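PDB 1IA6: cellulase CEL9M, which probably hydrolyses internal beta-1,4-glucosidic linkages in cellulose and related beta-glucans, as a family 9 glycoside hydrolase. Local coordinates for residues 102-115 and 176-190. Numbering follows the deposited sequence.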
# COMPACT_ATOMS: atom_id res chain seq x y z
N THR A 102 1.55 -7.45 -10.11
CA THR A 102 0.68 -7.70 -11.26
C THR A 102 0.73 -9.11 -11.82
O THR A 102 -0.29 -9.62 -12.26
CB THR A 102 0.91 -6.65 -12.38
OG1 THR A 102 2.26 -6.71 -12.84
CG2 THR A 102 0.62 -5.25 -11.85
N ASP A 103 1.89 -9.76 -11.78
CA ASP A 103 1.98 -11.13 -12.28
C ASP A 103 1.04 -12.00 -11.46
O ASP A 103 0.39 -12.91 -11.98
CB ASP A 103 3.41 -11.69 -12.13
CG ASP A 103 4.34 -11.23 -13.23
OD1 ASP A 103 3.86 -10.66 -14.23
OD2 ASP A 103 5.56 -11.46 -13.10
N TYR A 104 0.98 -11.72 -10.16
CA TYR A 104 0.12 -12.45 -9.24
C TYR A 104 -1.36 -12.18 -9.53
O TYR A 104 -2.17 -13.10 -9.55
CB TYR A 104 0.49 -12.07 -7.80
CG TYR A 104 -0.43 -12.58 -6.72
CD1 TYR A 104 -0.65 -13.95 -6.53
CD2 TYR A 104 -1.06 -11.70 -5.85
CE1 TYR A 104 -1.47 -14.42 -5.50
CE2 TYR A 104 -1.89 -12.15 -4.82
CZ TYR A 104 -2.09 -13.51 -4.65
OH TYR A 104 -2.90 -13.96 -3.64
N PHE A 105 -1.71 -10.92 -9.76
CA PHE A 105 -3.10 -10.58 -10.05
C PHE A 105 -3.58 -11.27 -11.32
O PHE A 105 -4.72 -11.76 -11.38
CB PHE A 105 -3.27 -9.06 -10.20
CG PHE A 105 -2.91 -8.28 -8.98
CD1 PHE A 105 -3.10 -8.81 -7.70
CD2 PHE A 105 -2.38 -7.00 -9.09
CE1 PHE A 105 -2.77 -8.07 -6.56
CE2 PHE A 105 -2.05 -6.26 -7.96
CZ PHE A 105 -2.24 -6.79 -6.69
N LEU A 106 -2.73 -11.31 -12.34
CA LEU A 106 -3.10 -11.94 -13.60
C LEU A 106 -3.31 -13.45 -13.44
O LEU A 106 -4.26 -14.00 -13.99
CB LEU A 106 -2.02 -11.68 -14.66
CG LEU A 106 -1.93 -10.23 -15.17
CD1 LEU A 106 -0.76 -10.09 -16.14
CD2 LEU A 106 -3.24 -9.84 -15.85
N LYS A 107 -2.44 -14.10 -12.67
CA LYS A 107 -2.57 -15.54 -12.43
C LYS A 107 -3.83 -15.84 -11.62
O LYS A 107 -4.44 -16.91 -11.77
CB LYS A 107 -1.33 -16.05 -11.69
CG LYS A 107 -0.06 -15.98 -12.53
CD LYS A 107 1.19 -16.21 -11.70
CE LYS A 107 1.25 -17.60 -11.11
NZ LYS A 107 2.53 -17.81 -10.37
N SER A 108 -4.23 -14.90 -10.78
CA SER A 108 -5.42 -15.07 -9.94
C SER A 108 -6.73 -14.81 -10.69
O SER A 108 -7.80 -14.93 -10.10
CB SER A 108 -5.34 -14.13 -8.73
OG SER A 108 -4.17 -14.38 -7.96
N HIS A 109 -6.63 -14.47 -11.97
CA HIS A 109 -7.80 -14.19 -12.81
C HIS A 109 -7.79 -15.20 -13.97
O HIS A 109 -7.48 -14.85 -15.11
CB HIS A 109 -7.71 -12.75 -13.33
CG HIS A 109 -8.91 -12.28 -14.09
ND1 HIS A 109 -10.19 -12.38 -13.59
CD2 HIS A 109 -9.03 -11.65 -15.29
CE1 HIS A 109 -11.04 -11.84 -14.44
NE2 HIS A 109 -10.36 -11.39 -15.48
N PRO A 110 -8.12 -16.48 -13.68
CA PRO A 110 -8.15 -17.57 -14.66
C PRO A 110 -9.10 -17.39 -15.84
O PRO A 110 -8.81 -17.86 -16.95
CB PRO A 110 -8.49 -18.79 -13.80
CG PRO A 110 -9.34 -18.20 -12.72
CD PRO A 110 -8.57 -16.96 -12.36
N ASN A 111 -10.23 -16.75 -15.61
CA ASN A 111 -11.20 -16.49 -16.67
C ASN A 111 -11.77 -15.09 -16.45
O ASN A 111 -11.48 -14.45 -15.44
CB ASN A 111 -12.31 -17.55 -16.69
CG ASN A 111 -13.03 -17.68 -15.37
OD1 ASN A 111 -13.66 -16.73 -14.90
ND2 ASN A 111 -12.96 -18.86 -14.77
N SER A 112 -12.59 -14.61 -17.38
CA SER A 112 -13.14 -13.26 -17.29
C SER A 112 -14.03 -12.93 -16.09
O SER A 112 -14.18 -11.76 -15.75
CB SER A 112 -13.90 -12.93 -18.58
OG SER A 112 -15.08 -13.70 -18.69
N THR A 113 -14.61 -13.94 -15.45
CA THR A 113 -15.49 -13.66 -14.32
C THR A 113 -15.06 -14.24 -12.97
O THR A 113 -15.88 -14.37 -12.06
CB THR A 113 -16.93 -14.15 -14.61
OG1 THR A 113 -16.92 -15.55 -14.88
CG2 THR A 113 -17.51 -13.40 -15.81
N THR A 114 -13.78 -14.58 -12.84
CA THR A 114 -13.30 -15.15 -11.58
C THR A 114 -12.02 -14.48 -11.10
O THR A 114 -11.14 -14.17 -11.90
CB THR A 114 -13.02 -16.65 -11.72
OG1 THR A 114 -14.18 -17.30 -12.26
CG2 THR A 114 -12.69 -17.26 -10.36
N PHE A 115 -11.93 -14.24 -9.80
CA PHE A 115 -10.74 -13.64 -9.22
C PHE A 115 -10.52 -14.13 -7.80
O PHE A 115 -11.32 -13.84 -6.91
CB PHE A 115 -10.84 -12.11 -9.20
CG PHE A 115 -9.58 -11.44 -8.73
CD1 PHE A 115 -8.43 -11.49 -9.50
CD2 PHE A 115 -9.55 -10.78 -7.51
CE1 PHE A 115 -7.24 -10.90 -9.06
CE2 PHE A 115 -8.37 -10.19 -7.05
CZ PHE A 115 -7.21 -10.24 -7.83
N TYR A 176 2.62 -6.83 -22.51
CA TYR A 176 2.32 -7.12 -21.11
C TYR A 176 1.41 -6.03 -20.56
O TYR A 176 0.46 -6.30 -19.83
CB TYR A 176 3.59 -7.18 -20.27
CG TYR A 176 3.33 -7.55 -18.82
CD1 TYR A 176 3.11 -8.88 -18.44
CD2 TYR A 176 3.27 -6.57 -17.84
CE1 TYR A 176 2.83 -9.22 -17.11
CE2 TYR A 176 2.99 -6.90 -16.51
CZ TYR A 176 2.77 -8.22 -16.15
OH TYR A 176 2.51 -8.54 -14.84
N ALA A 177 1.71 -4.78 -20.91
CA ALA A 177 0.92 -3.65 -20.44
C ALA A 177 -0.54 -3.79 -20.86
O ALA A 177 -1.45 -3.56 -20.06
CB ALA A 177 1.50 -2.34 -20.97
N THR A 178 -0.77 -4.18 -22.11
CA THR A 178 -2.12 -4.34 -22.61
C THR A 178 -2.82 -5.50 -21.92
O THR A 178 -4.03 -5.46 -21.69
CB THR A 178 -2.12 -4.54 -24.14
OG1 THR A 178 -1.64 -3.34 -24.76
CG2 THR A 178 -3.52 -4.85 -24.65
N LYS A 179 -2.06 -6.54 -21.58
CA LYS A 179 -2.63 -7.68 -20.87
C LYS A 179 -3.16 -7.17 -19.52
O LYS A 179 -4.21 -7.58 -19.06
CB LYS A 179 -1.56 -8.75 -20.65
CG LYS A 179 -2.07 -9.97 -19.90
CD LYS A 179 -1.02 -11.07 -19.83
CE LYS A 179 -0.88 -11.82 -21.15
NZ LYS A 179 -0.40 -10.96 -22.26
N CYS A 180 -2.41 -6.25 -18.91
CA CYS A 180 -2.82 -5.68 -17.63
C CYS A 180 -4.09 -4.85 -17.78
O CYS A 180 -5.00 -4.95 -16.96
CB CYS A 180 -1.71 -4.80 -17.06
SG CYS A 180 -0.33 -5.74 -16.37
N LEU A 181 -4.16 -4.03 -18.83
CA LEU A 181 -5.34 -3.19 -19.06
C LEU A 181 -6.58 -4.04 -19.34
O LEU A 181 -7.67 -3.75 -18.84
CB LEU A 181 -5.10 -2.22 -20.22
CG LEU A 181 -6.23 -1.22 -20.50
CD1 LEU A 181 -6.43 -0.31 -19.28
CD2 LEU A 181 -5.90 -0.38 -21.73
N ASN A 182 -6.43 -5.09 -20.15
CA ASN A 182 -7.57 -5.95 -20.44
C ASN A 182 -8.10 -6.59 -19.16
O ASN A 182 -9.31 -6.68 -18.95
CB ASN A 182 -7.21 -7.03 -21.46
CG ASN A 182 -7.02 -6.47 -22.86
OD1 ASN A 182 -7.60 -5.44 -23.21
ND2 ASN A 182 -6.24 -7.16 -23.68
N ALA A 183 -7.19 -7.03 -18.29
CA ALA A 183 -7.60 -7.64 -17.03
C ALA A 183 -8.26 -6.59 -16.15
O ALA A 183 -9.26 -6.85 -15.50
CB ALA A 183 -6.40 -8.24 -16.31
N ALA A 184 -7.70 -5.38 -16.16
CA ALA A 184 -8.24 -4.28 -15.36
C ALA A 184 -9.68 -3.97 -15.76
O ALA A 184 -10.52 -3.69 -14.90
CB ALA A 184 -7.37 -3.04 -15.53
N LYS A 185 -9.97 -4.02 -17.06
CA LYS A 185 -11.31 -3.74 -17.54
C LYS A 185 -12.29 -4.80 -17.06
O LYS A 185 -13.42 -4.49 -16.69
CB LYS A 185 -11.33 -3.70 -19.07
CG LYS A 185 -10.68 -2.48 -19.68
CD LYS A 185 -10.69 -2.57 -21.20
CE LYS A 185 -10.06 -1.35 -21.85
NZ LYS A 185 -10.04 -1.48 -23.34
N GLU A 186 -11.84 -6.05 -17.07
CA GLU A 186 -12.69 -7.16 -16.65
C GLU A 186 -12.97 -7.16 -15.15
O GLU A 186 -14.09 -7.44 -14.73
CB GLU A 186 -12.07 -8.49 -17.06
CG GLU A 186 -11.79 -8.60 -18.55
CD GLU A 186 -11.27 -9.96 -18.95
OE1 GLU A 186 -10.52 -10.57 -18.16
OE2 GLU A 186 -11.61 -10.43 -20.06
N LEU A 187 -11.95 -6.86 -14.35
CA LEU A 187 -12.13 -6.85 -12.90
C LEU A 187 -13.07 -5.71 -12.50
O LEU A 187 -13.88 -5.86 -11.58
CB LEU A 187 -10.78 -6.69 -12.20
CG LEU A 187 -9.78 -7.84 -12.39
CD1 LEU A 187 -8.50 -7.52 -11.63
CD2 LEU A 187 -10.37 -9.15 -11.89
N TYR A 188 -12.96 -4.58 -13.19
CA TYR A 188 -13.82 -3.44 -12.92
C TYR A 188 -15.26 -3.83 -13.26
O TYR A 188 -16.18 -3.54 -12.50
CB TYR A 188 -13.40 -2.24 -13.78
CG TYR A 188 -14.35 -1.07 -13.70
CD1 TYR A 188 -14.35 -0.22 -12.59
CD2 TYR A 188 -15.24 -0.80 -14.74
CE1 TYR A 188 -15.23 0.87 -12.52
CE2 TYR A 188 -16.11 0.28 -14.68
CZ TYR A 188 -16.10 1.11 -13.57
OH TYR A 188 -16.97 2.17 -13.52
N ALA A 189 -15.43 -4.49 -14.40
CA ALA A 189 -16.75 -4.93 -14.84
C ALA A 189 -17.38 -5.84 -13.79
O ALA A 189 -18.56 -5.69 -13.46
CB ALA A 189 -16.63 -5.67 -16.17
N MET A 190 -16.59 -6.77 -13.26
CA MET A 190 -17.08 -7.68 -12.23
C MET A 190 -17.51 -6.89 -11.00
O MET A 190 -18.55 -7.16 -10.40
CB MET A 190 -15.97 -8.66 -11.81
CG MET A 190 -15.61 -9.71 -12.83
SD MET A 190 -14.18 -10.68 -12.27
CE MET A 190 -14.84 -11.44 -10.79
O HOH W 1 -15.73 -9.28 -16.46
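His-109, in the loop that follows helix 91-107, and Glu-186 of helix 174-193 form a His-carboxylate hydrogen bond between two parts of the alpha-barrel of this family 9 catalytic module. NE2 of His-109 donates to OE1 of Glu-186 (2.8 Å). This oxygen lies near the imidazole plane; the N-H reaches it on the anti side, tilted out of the carboxylate plane, and ring and carboxylate planes stand 74° apart. CD2 of Leu-187 sits over one face of the imidazole as a CH-pi contact, 3.9 Å from the ring centroid, and also touches CD1 of Phe-115. Toward the C-terminal end of helix 174-193, the bent chain of Met-190 brings its CE to 3.4 Å from the carbonyl O of Thr-113.

Where the helices themselves meet, their segments inclined at 52°, Leu-106 enters as a knob among Tyr-176, Lys-179, Cys-180 and Ala-183. Its CD2 packs on CB of Ala-183 at 3.6 Å, and CD1 touches both CE1 of the Tyr-176 ring and CD of Lys-179. Beyond it, the hydroxyls of Thr-102 and Tyr-176 share a hydrogen bond; OD1 of Asp-103, salt-bridged to Lys-99, makes at most a weak one with the same phenol oxygen.

The imidazole is fixed from its other nitrogen too: chi1 (-174°) sets the ring against helix 174-193, and ND1 of His-109 donates to O of Thr-114 at 2.6 Å. An Asx turn shapes this loop: OD1 of Asn-111 accepts from N of Thr-113 and from OG1 of Thr-114, both in its carbonyl plane.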